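Long-range contact in scyllo-inosose 3-dehydrogenase (Thermotoga maritima, PDB 3IP1), which catalyses the NAD-dependent oxidation of scyllo-inosose to 3-dehydro-scyllo-inosose and binds two zinc ions per subunit: residues 66-71 against 96-101. Sequence-based numbering, arbitrary orientation.
With CD (cadmium ion), chain F.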
loop_
_atom_site.group_PDB
_atom_site.type_symbol
_atom_site.label_atom_id
_atom_site.label_comp_id
_atom_site.label_asym_id
_atom_site.label_seq_id
_atom_site.Cartn_x
_atom_site.Cartn_y
_atom_site.Cartn_z
ATOM N N GLY A 66 -2.212 -30.770 16.866
ATOM C CA GLY A 66 -0.853 -30.452 17.318
ATOM C C GLY A 66 -0.842 -29.880 18.713
ATOM O O GLY A 66 -1.733 -29.101 19.087
ATOM N N ILE A 67 0.157 -30.283 19.495
ATOM C CA ILE A 67 0.421 -29.636 20.778
ATOM C C ILE A 67 1.196 -28.349 20.495
ATOM O O ILE A 67 2.279 -28.390 19.929
ATOM C CB ILE A 67 1.254 -30.553 21.734
ATOM C CG1 ILE A 67 0.523 -31.887 21.964
ATOM C CG2 ILE A 67 1.589 -29.827 23.041
ATOM C CD1 ILE A 67 1.254 -32.923 22.862
ATOM N N CYS A 68 0.633 -27.222 20.924
ATOM C CA CYS A 68 1.262 -25.914 20.818
ATOM C C CYS A 68 2.115 -25.672 22.065
ATOM O O CYS A 68 1.845 -26.239 23.128
ATOM C CB CYS A 68 0.167 -24.845 20.697
ATOM S SG CYS A 68 0.755 -23.106 20.490
ATOM N N GLY A 69 3.138 -24.828 21.944
ATOM C CA GLY A 69 3.871 -24.326 23.113
ATOM C C GLY A 69 2.991 -23.694 24.186
ATOM O O GLY A 69 3.308 -23.794 25.376
ATOM N N SER A 70 1.895 -23.045 23.775
ATOM C CA SER A 70 0.901 -22.495 24.706
ATOM C C SER A 70 0.223 -23.595 25.525
ATOM O O SER A 70 -0.125 -23.387 26.683
ATOM C CB SER A 70 -0.165 -21.677 23.960
ATOM O OG SER A 70 0.336 -20.419 23.543
ATOM N N ASP A 71 0.015 -24.765 24.916
ATOM C CA ASP A 71 -0.541 -25.916 25.672
ATOM C C ASP A 71 0.405 -26.350 26.778
ATOM O O ASP A 71 -0.014 -26.529 27.936
ATOM C CB ASP A 71 -0.846 -27.100 24.752
ATOM C CG ASP A 71 -1.957 -26.790 23.772
ATOM O OD1 ASP A 71 -3.028 -26.302 24.227
ATOM O OD2 ASP A 71 -1.761 -27.036 22.565
ATOM N N GLY A 96 -6.361 -28.063 22.855
ATOM C CA GLY A 96 -6.112 -28.421 21.461
ATOM C C GLY A 96 -6.739 -27.440 20.486
ATOM O O GLY A 96 -7.961 -27.230 20.504
ATOM N N HIS A 97 -5.904 -26.841 19.634
ATOM C CA HIS A 97 -6.382 -25.826 18.687
ATOM C C HIS A 97 -5.678 -25.861 17.324
ATOM O O HIS A 97 -5.955 -25.037 16.459
ATOM C CB HIS A 97 -6.303 -24.431 19.311
ATOM C CG HIS A 97 -4.913 -23.995 19.614
ATOM N ND1 HIS A 97 -4.347 -24.140 20.857
ATOM C CD2 HIS A 97 -3.958 -23.441 18.827
ATOM C CE1 HIS A 97 -3.104 -23.684 20.830
ATOM N NE2 HIS A 97 -2.840 -23.265 19.607
ATOM N N GLU A 98 -4.779 -26.818 17.131
ATOM C CA GLU A 98 -4.086 -26.970 15.857
ATOM C C GLU A 98 -4.553 -28.258 15.200
ATOM O O GLU A 98 -3.866 -29.280 15.255
ATOM C CB GLU A 98 -2.575 -27.020 16.069
ATOM C CG GLU A 98 -1.971 -25.765 16.646
ATOM C CD GLU A 98 -0.482 -25.909 16.924
ATOM O OE1 GLU A 98 0.079 -27.000 16.673
ATOM O OE2 GLU A 98 0.128 -24.939 17.398
ATOM N N PHE A 99 -5.709 -28.221 14.555
ATOM C CA PHE A 99 -6.375 -29.477 14.241
ATOM C C PHE A 99 -7.015 -29.561 12.867
ATOM O O PHE A 99 -7.274 -28.540 12.221
ATOM C CB PHE A 99 -7.435 -29.773 15.303
ATOM C CG PHE A 99 -8.753 -29.085 15.050
ATOM C CD1 PHE A 99 -8.916 -27.741 15.352
ATOM C CD2 PHE A 99 -9.825 -29.795 14.518
ATOM C CE1 PHE A 99 -10.137 -27.099 15.125
ATOM C CE2 PHE A 99 -11.049 -29.180 14.283
ATOM C CZ PHE A 99 -11.213 -27.820 14.581
ATOM N N SER A 100 -7.306 -30.803 12.468
ATOM C CA SER A 100 -8.106 -31.109 11.289
ATOM C C SER A 100 -8.969 -32.361 11.563
ATOM O O SER A 100 -8.790 -33.065 12.577
ATOM C CB SER A 100 -7.209 -31.371 10.098
ATOM O OG SER A 100 -6.389 -32.489 10.412
ATOM N N GLY A 101 -9.914 -32.627 10.667
ATOM C CA GLY A 101 -10.830 -33.739 10.844
ATOM C C GLY A 101 -11.878 -33.747 9.754
ATOM O O GLY A 101 -11.713 -33.094 8.726
HETATM CD CD CD F . -0.975 -22.701 17.991
HETATM O O HOH W 1 -3.142 -27.108 20.125
HETATM O O HOH W 2 -5.327 -25.417 23.200
HETATM O O HOH W 3 0.650 -21.455 16.825
#
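Cys68 CB packs against two metal ligands, 3.3 Å from Glu98 OE2 and 3.5 Å from His97 CE1, while its SG lies at the edge of the imidazole. His97 NE2 binds a cadmium ion at 2.5 Å, in the ring plane, and Glu98 OE2 binds it at 2.6 Å; Glu195 and a water complete the coordination. Cys68 is a further ligand when zinc fills the site, but here SG, anti to its backbone N (chi1 -178°), stands off the cadmium at 3.1 Å. An alanine in place of Cys68 would probably cost the zinc one of its ligands and leave Ser70 N without its capping acceptor. Across the backbones, Gly66 N donates to Glu98 O (2.7 Å, 166°). Glu98 OE1, the oxygen turned from the metal, pairs with Lys391 in a salt bridge. Two waters carry the polar link to Asp71. One donates to Asp71 OD2 and Gly66 O and accepts from His97 N; the other donates to Asp71 OD1 and accepts from Gly96 N and His97 ND1 (2.8 Å), which helps fix the ring's rotation. Asp71 OD2 also accepts from Cys68 N (2.9 Å), on its anti side, and with the Ser70 N to Cys68 SG bond this makes a capping box at the start of helix 69-75. Cadmium occupies the first zinc site; this Cys-His-Glu set, with Glu195, matches the catalytic metal site of zinc-containing alcohol dehydrogenases, on the GroES-like domain.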